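Local atomic coordinates of Dot/Icm T4SS effector (Legionella pneumophila, PDB entry 6VVE), a protein that acts as a Legionella effector kinase of the Dot/Icm type IV secretion system and is activated by host inositol hexakisphosphate. Residues E171-G176 with K229-Y234; Y177-L182 with V201-L206; H122-H127 with V166-E171. All coordinates share one frame; numbering follows the deposited sequence.

Contact 1: E171-G176 with K229-Y234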
loop_
_atom_site.group_PDB
_atom_site.type_symbol
_atom_site.label_atom_id
_atom_site.label_comp_id
_atom_site.label_asym_id
_atom_site.label_seq_id
_atom_site.Cartn_x
_atom_site.Cartn_y
_atom_site.Cartn_z
ATOM N N GLU A 171 -8.214 -1.567 5.767
ATOM C CA GLU A 171 -8.760 -0.218 5.614
ATOM C C GLU A 171 -8.550 0.275 4.190
ATOM O O GLU A 171 -9.434 0.905 3.598
ATOM C CB GLU A 171 -8.098 0.724 6.624
ATOM C CG GLU A 171 -8.954 1.893 7.054
ATOM C CD GLU A 171 -8.380 2.620 8.260
ATOM O OE1 GLU A 171 -7.396 2.121 8.848
ATOM O OE2 GLU A 171 -8.916 3.691 8.623
ATOM N N LEU A 172 -7.386 -0.030 3.613
ATOM C CA LEU A 172 -7.135 0.304 2.216
ATOM C C LEU A 172 -8.081 -0.457 1.290
ATOM O O LEU A 172 -8.745 0.138 0.428
ATOM C CB LEU A 172 -5.679 -0.012 1.877
ATOM C CG LEU A 172 -5.155 0.472 0.529
ATOM C CD1 LEU A 172 -4.924 1.978 0.562
ATOM C CD2 LEU A 172 -3.875 -0.272 0.156
ATOM N N ASN A 173 -8.175 -1.778 1.476
ATOM C CA ASN A 173 -9.028 -2.588 0.617
ATOM C C ASN A 173 -10.490 -2.172 0.743
ATOM O O ASN A 173 -11.218 -2.128 -0.257
ATOM C CB ASN A 173 -8.875 -4.075 0.954
ATOM C CG ASN A 173 -7.443 -4.583 0.785
ATOM O OD1 ASN A 173 -7.050 -5.571 1.403
ATOM N ND2 ASN A 173 -6.662 -3.910 -0.063
ATOM N N ASP A 174 -10.945 -1.872 1.969
ATOM C CA ASP A 174 -12.338 -1.481 2.157
ATOM C C ASP A 174 -12.706 -0.267 1.316
ATOM O O ASP A 174 -13.881 -0.098 0.957
ATOM C CB ASP A 174 -12.619 -1.192 3.635
ATOM C CG ASP A 174 -12.646 -2.454 4.479
ATOM O OD1 ASP A 174 -12.645 -3.557 3.901
ATOM O OD2 ASP A 174 -12.670 -2.336 5.722
ATOM N N ALA A 175 -11.731 0.577 0.992
ATOM C CA ALA A 175 -11.943 1.780 0.208
ATOM C C ALA A 175 -11.770 1.569 -1.296
ATOM O O ALA A 175 -11.919 2.535 -2.075
ATOM C CB ALA A 175 -10.979 2.883 0.683
ATOM N N GLY A 176 -11.486 0.347 -1.729
ATOM C CA GLY A 176 -11.339 0.057 -3.141
ATOM C C GLY A 176 -9.930 0.128 -3.693
ATOM O O GLY A 176 -9.765 0.056 -4.916
ATOM N N LYS A 229 -10.196 -6.552 -2.814
ATOM C CA LYS A 229 -10.935 -6.168 -1.619
ATOM C C LYS A 229 -10.709 -7.143 -0.468
ATOM O O LYS A 229 -10.833 -6.748 0.698
ATOM C CB LYS A 229 -12.426 -6.061 -1.936
ATOM C CG LYS A 229 -12.792 -4.809 -2.739
ATOM C CD LYS A 229 -14.281 -4.498 -2.670
ATOM C CE LYS A 229 -14.687 -3.948 -1.305
ATOM N NZ LYS A 229 -14.053 -2.631 -1.008
ATOM N N ASP A 230 -10.390 -8.405 -0.768
ATOM C CA ASP A 230 -10.102 -9.411 0.246
ATOM C C ASP A 230 -8.610 -9.665 0.392
ATOM O O ASP A 230 -8.212 -10.623 1.059
ATOM C CB ASP A 230 -10.822 -10.726 -0.086
ATOM C CG ASP A 230 -12.346 -10.580 -0.037
ATOM O OD1 ASP A 230 -12.832 -9.584 0.554
ATOM O OD2 ASP A 230 -13.051 -11.456 -0.590
ATOM N N GLN A 231 -7.779 -8.831 -0.228
ATOM C CA GLN A 231 -6.332 -9.002 -0.172
ATOM C C GLN A 231 -5.852 -9.182 1.259
ATOM O O GLN A 231 -5.098 -10.118 1.563
ATOM C CB GLN A 231 -5.672 -7.778 -0.820
ATOM C CG GLN A 231 -4.212 -7.893 -1.121
ATOM C CD GLN A 231 -3.712 -6.690 -1.895
ATOM O OE1 GLN A 231 -3.712 -5.567 -1.389
ATOM N NE2 GLN A 231 -3.323 -6.913 -3.138
ATOM N N TRP A 232 -6.274 -8.281 2.147
ATOM C CA TRP A 232 -5.842 -8.324 3.540
ATOM C C TRP A 232 -6.070 -9.699 4.157
ATOM O O TRP A 232 -5.264 -10.167 4.974
ATOM C CB TRP A 232 -6.604 -7.263 4.344
ATOM C CG TRP A 232 -8.075 -7.534 4.373
ATOM C CD1 TRP A 232 -8.997 -7.154 3.440
ATOM C CD2 TRP A 232 -8.794 -8.252 5.379
ATOM N NE1 TRP A 232 -10.251 -7.599 3.803
ATOM C CE2 TRP A 232 -10.148 -8.274 4.992
ATOM C CE3 TRP A 232 -8.424 -8.892 6.562
ATOM C CZ2 TRP A 232 -11.132 -8.893 5.760
ATOM C CZ3 TRP A 232 -9.411 -9.506 7.328
ATOM C CH2 TRP A 232 -10.742 -9.504 6.920
ATOM N N LEU A 233 -7.170 -10.359 3.785
ATOM C CA LEU A 233 -7.487 -11.658 4.368
ATOM C C LEU A 233 -6.514 -12.725 3.896
ATOM O O LEU A 233 -6.128 -13.609 4.681
ATOM C CB LEU A 233 -8.920 -12.042 4.015
ATOM C CG LEU A 233 -9.478 -13.333 4.604
ATOM C CD1 LEU A 233 -9.629 -13.219 6.107
ATOM C CD2 LEU A 233 -10.820 -13.678 3.946
ATOM N N TYR A 234 -6.109 -12.666 2.620
ATOM C CA TYR A 234 -5.179 -13.664 2.097
ATOM C C TYR A 234 -3.834 -13.585 2.814
ATOM O O TYR A 234 -3.243 -14.615 3.169
ATOM C CB TYR A 234 -4.962 -13.467 0.598
ATOM C CG TYR A 234 -6.214 -13.362 -0.245
ATOM C CD1 TYR A 234 -7.437 -13.847 0.207
ATOM C CD2 TYR A 234 -6.161 -12.803 -1.517
ATOM C CE1 TYR A 234 -8.574 -13.744 -0.565
ATOM C CE2 TYR A 234 -7.293 -12.712 -2.310
ATOM C CZ TYR A 234 -8.497 -13.168 -1.824
ATOM O OH TYR A 234 -9.613 -13.055 -2.614
HETATM O O HOH W 1 -12.492 -4.576 1.310
#
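Asn173 turns its amide across to Gln231 and Trp232, while Lys229 folds over to the carbonyls at the end of helix 159-174. In Asn173, CG lies anti to the carbonyl carbon (chi1 -60°), and from there OD1 accepts the backbone N-H of Trp232 at 2.9 Å. That N sits nearly in line with the side-chain C=O, 164° at OD1. The same oxygen lies in the plane of the indole at its edge, 3.2 Å from Trp232 CD1, with the amide tilted 34° from the ring. The Gln231 side chain crosses Asn173 at about a right angle and brings its CB to 3.4 Å from Asn173 OD1; its own amide is bonded through NE2 to His179 O. Asn173 ND2 turns to the backbone O of Tyr177.

In the kinase's helical part, the end of helix 159-174 here meets the junction where helix 219-229 gives way to helix 231-239: residues 171-176 finish the first in a Schellman motif closed by Gly176, and Trp232 N belongs to the first turn of the last. The Lys229 chain bends at chi3 and chi4, and its NZ donates to Asn173 O at 3.0 Å and, weakly, to Asp174 O at 3.2 Å. Asn173 O therefore has two donors, with Lys229 NZ and Gly176 N coming from opposite faces of the carbonyl plane. A water bridges the two segments, donating to Asp174 OD1 and to Lys229 O at 2.8 Å each. Asp174 OD2 pairs with Lys170 in a salt bridge, and Lys170 also makes a cation-pi contact with the Trp232 ring, whose NE1 is bonded to Ser269.

Contact 2: Y177-L182 with V201-L206. With ADP (adenosine-5'-diphosphate), chain C.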
loop_
_atom_site.group_PDB
_atom_site.type_symbol
_atom_site.label_atom_id
_atom_site.label_comp_id
_atom_site.label_asym_id
_atom_site.label_seq_id
_atom_site.Cartn_x
_atom_site.Cartn_y
_atom_site.Cartn_z
ATOM N N TYR A 177 -8.917 0.278 -2.843
ATOM C CA TYR A 177 -7.522 0.251 -3.251
ATOM C C TYR A 177 -6.889 -1.069 -2.825
ATOM O O TYR A 177 -7.249 -1.640 -1.791
ATOM C CB TYR A 177 -6.736 1.404 -2.629
ATOM C CG TYR A 177 -7.213 2.800 -2.998
ATOM C CD1 TYR A 177 -6.863 3.376 -4.202
ATOM C CD2 TYR A 177 -7.997 3.533 -2.124
ATOM C CE1 TYR A 177 -7.286 4.651 -4.542
ATOM C CE2 TYR A 177 -8.420 4.818 -2.439
ATOM C CZ TYR A 177 -8.066 5.368 -3.659
ATOM O OH TYR A 177 -8.485 6.640 -3.987
ATOM N N TRP A 178 -5.927 -1.553 -3.610
ATOM C CA TRP A 178 -5.189 -2.741 -3.200
ATOM C C TRP A 178 -3.772 -2.720 -3.765
ATOM O O TRP A 178 -3.462 -2.015 -4.739
ATOM C CB TRP A 178 -5.931 -4.026 -3.602
ATOM C CG TRP A 178 -6.144 -4.257 -5.076
ATOM C CD1 TRP A 178 -5.343 -4.983 -5.914
ATOM C CD2 TRP A 178 -7.256 -3.824 -5.869
ATOM N NE1 TRP A 178 -5.874 -5.004 -7.181
ATOM C CE2 TRP A 178 -7.045 -4.296 -7.180
ATOM C CE3 TRP A 178 -8.407 -3.068 -5.602
ATOM C CZ2 TRP A 178 -7.936 -4.028 -8.223
ATOM C CZ3 TRP A 178 -9.286 -2.809 -6.636
ATOM C CH2 TRP A 178 -9.050 -3.288 -7.927
ATOM N N HIS A 179 -2.909 -3.516 -3.128
ATOM C CA HIS A 179 -1.503 -3.605 -3.534
ATOM C C HIS A 179 -1.395 -4.350 -4.858
ATOM O O HIS A 179 -2.021 -5.406 -5.018
ATOM C CB HIS A 179 -0.717 -4.326 -2.439
ATOM C CG HIS A 179 0.765 -4.116 -2.506
ATOM N ND1 HIS A 179 1.509 -4.398 -3.631
ATOM C CD2 HIS A 179 1.639 -3.662 -1.577
ATOM C CE1 HIS A 179 2.777 -4.119 -3.393
ATOM N NE2 HIS A 179 2.882 -3.666 -2.156
ATOM N N PRO A 180 -0.613 -3.850 -5.822
ATOM C CA PRO A 180 -0.538 -4.537 -7.129
ATOM C C PRO A 180 0.267 -5.833 -7.115
ATOM O O PRO A 180 0.141 -6.631 -8.060
ATOM C CB PRO A 180 0.126 -3.491 -8.044
ATOM C CG PRO A 180 0.949 -2.637 -7.087
ATOM C CD PRO A 180 0.155 -2.588 -5.798
ATOM N N ASP A 181 1.097 -6.070 -6.094
ATOM C CA ASP A 181 1.930 -7.271 -6.039
ATOM C C ASP A 181 2.208 -7.610 -4.571
ATOM O O ASP A 181 3.312 -7.425 -4.044
ATOM C CB ASP A 181 3.235 -7.087 -6.819
ATOM C CG ASP A 181 4.104 -8.346 -6.815
ATOM O OD1 ASP A 181 3.566 -9.446 -6.524
ATOM O OD2 ASP A 181 5.324 -8.238 -7.092
ATOM N N LEU A 182 1.189 -8.128 -3.886
ATOM C CA LEU A 182 1.359 -8.599 -2.515
ATOM C C LEU A 182 0.618 -9.919 -2.346
ATOM O O LEU A 182 1.184 -10.896 -1.847
ATOM C CB LEU A 182 0.863 -7.562 -1.511
ATOM C CG LEU A 182 1.015 -7.934 -0.039
ATOM C CD1 LEU A 182 2.462 -8.287 0.294
ATOM C CD2 LEU A 182 0.533 -6.787 0.854
ATOM N N VAL A 201 5.394 -3.413 10.475
ATOM C CA VAL A 201 5.613 -4.014 9.167
ATOM C C VAL A 201 5.121 -3.029 8.115
ATOM O O VAL A 201 4.013 -2.492 8.236
ATOM C CB VAL A 201 4.896 -5.368 9.047
ATOM C CG1 VAL A 201 4.758 -5.768 7.585
ATOM C CG2 VAL A 201 5.644 -6.424 9.821
ATOM N N LYS A 202 5.948 -2.783 7.101
ATOM C CA LYS A 202 5.610 -1.942 5.969
ATOM C C LYS A 202 5.596 -2.786 4.698
ATOM O O LYS A 202 6.081 -3.925 4.664
ATOM C CB LYS A 202 6.608 -0.789 5.825
ATOM C CG LYS A 202 6.825 0.029 7.092
ATOM C CD LYS A 202 7.954 1.039 6.895
ATOM C CE LYS A 202 8.201 1.861 8.151
ATOM N NZ LYS A 202 7.112 2.836 8.408
ATOM N N THR A 203 5.037 -2.221 3.637
ATOM C CA THR A 203 5.001 -2.883 2.343
ATOM C C THR A 203 5.589 -1.958 1.283
ATOM O O THR A 203 5.342 -0.744 1.289
ATOM C CB THR A 203 3.579 -3.295 1.946
ATOM O OG1 THR A 203 3.637 -4.082 0.738
ATOM C CG2 THR A 203 2.687 -2.082 1.709
ATOM N N ILE A 204 6.346 -2.546 0.355
ATOM C CA ILE A 204 7.048 -1.798 -0.680
ATOM C C ILE A 204 6.560 -2.249 -2.049
ATOM O O ILE A 204 5.544 -2.944 -2.164
ATOM C CB ILE A 204 8.570 -1.987 -0.543
ATOM C CG1 ILE A 204 8.930 -3.475 -0.575
ATOM C CG2 ILE A 204 9.061 -1.350 0.746
ATOM C CD1 ILE A 204 10.430 -3.756 -0.628
ATOM N N ASP A 205 7.289 -1.868 -3.099
ATOM C CA ASP A 205 6.937 -2.214 -4.479
ATOM C C ASP A 205 5.630 -1.543 -4.888
ATOM O O ASP A 205 4.783 -2.155 -5.543
ATOM C CB ASP A 205 6.850 -3.729 -4.661
ATOM C CG ASP A 205 6.906 -4.149 -6.122
ATOM O OD1 ASP A 205 7.362 -3.352 -6.966
ATOM O OD2 ASP A 205 6.485 -5.281 -6.434
ATOM N N LEU A 206 5.469 -0.274 -4.497
ATOM C CA LEU A 206 4.283 0.511 -4.823
ATOM C C LEU A 206 4.578 1.640 -5.807
ATOM O O LEU A 206 3.853 2.646 -5.824
ATOM C CB LEU A 206 3.671 1.075 -3.538
ATOM C CG LEU A 206 3.018 0.092 -2.575
ATOM C CD1 LEU A 206 2.690 0.768 -1.252
ATOM C CD2 LEU A 206 1.762 -0.509 -3.182
HETATM P PB ADP C . 10.092 -6.460 -6.396
HETATM O O1B ADP C . 9.062 -7.282 -5.646
HETATM O O2B ADP C . 11.484 -7.028 -6.322
HETATM O O3B ADP C . 9.662 -6.026 -7.787
HETATM P PA ADP C . 11.292 -3.958 -5.780
HETATM O O1A ADP C . 10.629 -2.640 -5.480
HETATM O O2A ADP C . 11.940 -4.177 -7.121
HETATM O O3A ADP C . 10.161 -5.082 -5.553
HETATM O "O5'" ADP C . 12.386 -4.194 -4.636
HETATM C "C5'" ADP C . 13.436 -5.137 -4.783
HETATM C "C4'" ADP C . 14.278 -5.146 -3.534
HETATM O "O4'" ADP C . 14.876 -3.859 -3.284
HETATM C "C3'" ADP C . 13.481 -5.515 -2.260
HETATM O "O3'" ADP C . 13.433 -6.894 -2.008
HETATM C "C2'" ADP C . 14.240 -4.747 -1.157
HETATM O "O2'" ADP C . 15.232 -5.573 -0.579
HETATM C "C1'" ADP C . 14.886 -3.553 -1.883
HETATM N N9 ADP C . 14.071 -2.356 -1.592
HETATM C C8 ADP C . 13.022 -1.932 -2.330
HETATM N N7 ADP C . 12.477 -0.812 -1.789
HETATM C C5 ADP C . 13.190 -0.515 -0.689
HETATM C C6 ADP C . 13.150 0.538 0.342
HETATM N N6 ADP C . 12.220 1.509 0.279
HETATM N N1 ADP C . 14.074 0.499 1.336
HETATM C C2 ADP C . 15.012 -0.475 1.399
HETATM N N3 ADP C . 15.098 -1.460 0.487
HETATM C C4 ADP C . 14.238 -1.533 -0.560
#
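The His179 imidazole is sandwiched between two leucines. CD2 of Leu206 sits over the centre of one face, 3.5 Å from the ring centroid and 12° off the normal, a CH-pi contact. On the opposite face lies Leu182 CB, offset toward the rim. Both ring nitrogens are used at the edge: His179 NE2 donates in the ring plane to Ile204 O at 2.8 Å, and ND1 accepts the backbone N-H of Asp181 at 3.0 Å with an N-H...N angle of 167°. These two bonds fix the ring's rotation. Thr203 meets it tip to tip, its OG1 3.0 Å from His179 NE2 and itself bonded to Asn193 O, while its CG2 lies at the ring edge.

His179-Pro180-Asp181 reads as the counterpart of the HRD motif in the catalytic loop of protein kinases, and Asp205 probably stands where the DFG aspartate does. If so, the histidine's bond to Ile204 O links the two motifs, as in other protein kinases. The carboxylate planes of Asp181 and Asp205 stand 74° apart, and Asp181 OD2 and Asp205 OD2, two acceptors of like charge, lie 3.2 Å from each other; Asp181 OD1 is hydrogen-bonded to Ser190 OG. Asp205 faces the diphosphate, its OD2 3.4 Å from ADP O1B. Ile204 CD1 packs 3.6 Å from ADP C8.

Around this core, Trp178 pairs through its backbone with Arg211 of strand 211-212, strand 201-203 runs antiparallel to 194-196, and Phe165 of helix 159-174 packs on Thr203.

Contact 3: H122-H127 with V166-E171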
loop_
_atom_site.group_PDB
_atom_site.type_symbol
_atom_site.label_atom_id
_atom_site.label_comp_id
_atom_site.label_asym_id
_atom_site.label_seq_id
_atom_site.Cartn_x
_atom_site.Cartn_y
_atom_site.Cartn_z
ATOM N N HIS A 122 -6.444 8.348 7.022
ATOM C CA HIS A 122 -6.804 7.146 7.753
ATOM C C HIS A 122 -5.737 6.721 8.753
ATOM O O HIS A 122 -5.887 5.676 9.390
ATOM C CB HIS A 122 -7.082 6.004 6.773
ATOM C CG HIS A 122 -8.310 6.212 5.943
ATOM N ND1 HIS A 122 -8.424 7.234 5.027
ATOM C CD2 HIS A 122 -9.483 5.539 5.905
ATOM C CE1 HIS A 122 -9.613 7.176 4.452
ATOM N NE2 HIS A 122 -10.276 6.158 4.969
ATOM N N GLY A 123 -4.676 7.504 8.913
ATOM C CA GLY A 123 -3.640 7.188 9.882
ATOM C C GLY A 123 -2.917 5.885 9.626
ATOM O O GLY A 123 -2.608 5.159 10.575
ATOM N N ILE A 124 -2.635 5.572 8.359
ATOM C CA ILE A 124 -1.966 4.324 8.011
ATOM C C ILE A 124 -0.835 4.569 7.017
ATOM O O ILE A 124 -0.310 3.624 6.414
ATOM C CB ILE A 124 -2.970 3.304 7.442
ATOM C CG1 ILE A 124 -3.789 3.934 6.309
ATOM C CG2 ILE A 124 -3.891 2.791 8.533
ATOM C CD1 ILE A 124 -4.639 2.947 5.553
ATOM N N GLN A 125 -0.439 5.835 6.848
ATOM C CA GLN A 125 0.630 6.142 5.903
ATOM C C GLN A 125 1.918 5.400 6.246
ATOM O O GLN A 125 2.672 5.009 5.346
ATOM C CB GLN A 125 0.886 7.653 5.871
ATOM C CG GLN A 125 1.981 8.066 4.889
ATOM C CD GLN A 125 2.196 9.570 4.847
ATOM O OE1 GLN A 125 1.387 10.352 5.362
ATOM N NE2 GLN A 125 3.300 9.981 4.238
ATOM N N GLU A 126 2.183 5.192 7.535
ATOM C CA GLU A 126 3.447 4.603 7.958
ATOM C C GLU A 126 3.634 3.173 7.458
ATOM O O GLU A 126 4.770 2.695 7.411
ATOM C CB GLU A 126 3.543 4.627 9.493
ATOM C CG GLU A 126 2.424 3.858 10.199
ATOM C CD GLU A 126 1.360 4.765 10.795
ATOM O OE1 GLU A 126 1.005 5.785 10.159
ATOM O OE2 GLU A 126 0.885 4.457 11.910
ATOM N N HIS A 127 2.558 2.483 7.096
ATOM C CA HIS A 127 2.621 1.079 6.699
ATOM C C HIS A 127 2.886 0.885 5.213
ATOM O O HIS A 127 3.040 -0.257 4.767
ATOM C CB HIS A 127 1.317 0.368 7.070
ATOM C CG HIS A 127 1.112 0.210 8.549
ATOM N ND1 HIS A 127 1.774 -0.745 9.295
ATOM C CD2 HIS A 127 0.309 0.872 9.416
ATOM C CE1 HIS A 127 1.395 -0.656 10.557
ATOM N NE2 HIS A 127 0.509 0.320 10.658
ATOM N N VAL A 166 -2.007 -5.802 8.623
ATOM C CA VAL A 166 -3.149 -6.397 7.932
ATOM C C VAL A 166 -4.385 -5.517 8.084
ATOM O O VAL A 166 -5.114 -5.271 7.113
ATOM C CB VAL A 166 -3.407 -7.823 8.446
ATOM C CG1 VAL A 166 -4.794 -8.286 8.067
ATOM C CG2 VAL A 166 -2.352 -8.771 7.888
ATOM N N LEU A 167 -4.649 -5.043 9.308
ATOM C CA LEU A 167 -5.807 -4.178 9.528
ATOM C C LEU A 167 -5.654 -2.863 8.768
ATOM O O LEU A 167 -6.635 -2.298 8.273
ATOM C CB LEU A 167 -5.990 -3.917 11.020
ATOM C CG LEU A 167 -6.374 -5.133 11.864
ATOM C CD1 LEU A 167 -6.406 -4.771 13.332
ATOM C CD2 LEU A 167 -7.701 -5.715 11.413
ATOM N N ALA A 168 -4.426 -2.354 8.669
ATOM C CA ALA A 168 -4.202 -1.165 7.848
ATOM C C ALA A 168 -4.474 -1.459 6.376
ATOM O O ALA A 168 -5.070 -0.637 5.663
ATOM C CB ALA A 168 -2.774 -0.653 8.039
ATOM N N LEU A 169 -4.031 -2.628 5.898
ATOM C CA LEU A 169 -4.293 -2.994 4.508
ATOM C C LEU A 169 -5.785 -3.198 4.269
ATOM O O LEU A 169 -6.300 -2.865 3.188
ATOM C CB LEU A 169 -3.518 -4.249 4.145
ATOM C CG LEU A 169 -3.694 -4.795 2.729
ATOM C CD1 LEU A 169 -3.319 -3.738 1.704
ATOM C CD2 LEU A 169 -2.854 -6.064 2.541
ATOM N N LYS A 170 -6.496 -3.739 5.265
ATOM C CA LYS A 170 -7.939 -3.906 5.133
ATOM C C LYS A 170 -8.637 -2.562 4.986
ATOM O O LYS A 170 -9.563 -2.418 4.175
ATOM C CB LYS A 170 -8.495 -4.651 6.340
ATOM C CG LYS A 170 -9.996 -4.912 6.270
ATOM C CD LYS A 170 -10.500 -5.574 7.551
ATOM C CE LYS A 170 -11.997 -5.852 7.476
ATOM N NZ LYS A 170 -12.785 -4.627 7.195
ATOM N N GLU A 171 -8.214 -1.567 5.767
ATOM C CA GLU A 171 -8.760 -0.218 5.614
ATOM C C GLU A 171 -8.550 0.275 4.190
ATOM O O GLU A 171 -9.434 0.905 3.598
ATOM C CB GLU A 171 -8.098 0.724 6.624
ATOM C CG GLU A 171 -8.954 1.893 7.054
ATOM C CD GLU A 171 -8.380 2.620 8.260
ATOM O OE1 GLU A 171 -7.396 2.121 8.848
ATOM O OE2 GLU A 171 -8.916 3.691 8.623
#
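Ala168 presents its CB to Ile124 and His127, seating the segment that follows helix 102-121 on helix 159-174. By their place between helix 102-121 and strand 132-134, residues 122-127 probably correspond to the loop after the C-helix of protein kinases, which as in relatives packs on a long helix of the larger lobe. Helix 102-121 ends in a Schellman motif at Gly123, whose positive phi suits glycine, and residues 125-127 form a short 3-10 turn.

The apolar part centres on that methyl. Ile124 CG2 and His127 CD2 each come to 3.7 Å from Ala168 CB, so one methyl is touched by both side chains. The other branch of Ile124 starts from a CG1 set between the backbone N and the carbonyl carbon (chi1 52°), and its CD1 rests 3.6 Å from Ala168 O. The ring of His127 is bonded through ND1 to Val201 O.

Glu171 meets the loop without a hydrogen bond to it, its carboxylate oxygens against carbon atoms. Its chain, with CG anti to the backbone N, runs extended to a carboxylate that meets both His122 and Ile124, and Glu171 OE1 is 3.6 Å from Ile124 CG2. The imidazole of His122, stacked on Phe118 and bonded through ND1 to Phe118 O, has its plane 70° from that of the carboxylate. Glu171 OE2 lies at the ring edge, 3.3 Å from His122 CD2.

Overall arrangement
Helix 159-174 is the common element: contacts 1 and 3 both use it and share Glu171, their centres about 10 Å apart, and the chain leads straight from its end into strand 177-178 of contact 2. Contact 2 lies at the nucleotide, with the side chain of Asp205 about 4 Å from a bound manganese ion. The other two lie farther from the nucleotide: the side chains of Gln231 in contact 1 and of His127 in contact 3 are each about 13 Å from ADP. Probable hydrogen bonds from both reach the backbones of the two segments of contact 2, Gln231 NE2 to His179 O at 2.7 Å and Thr203 N to His127 O at 3.0 Å.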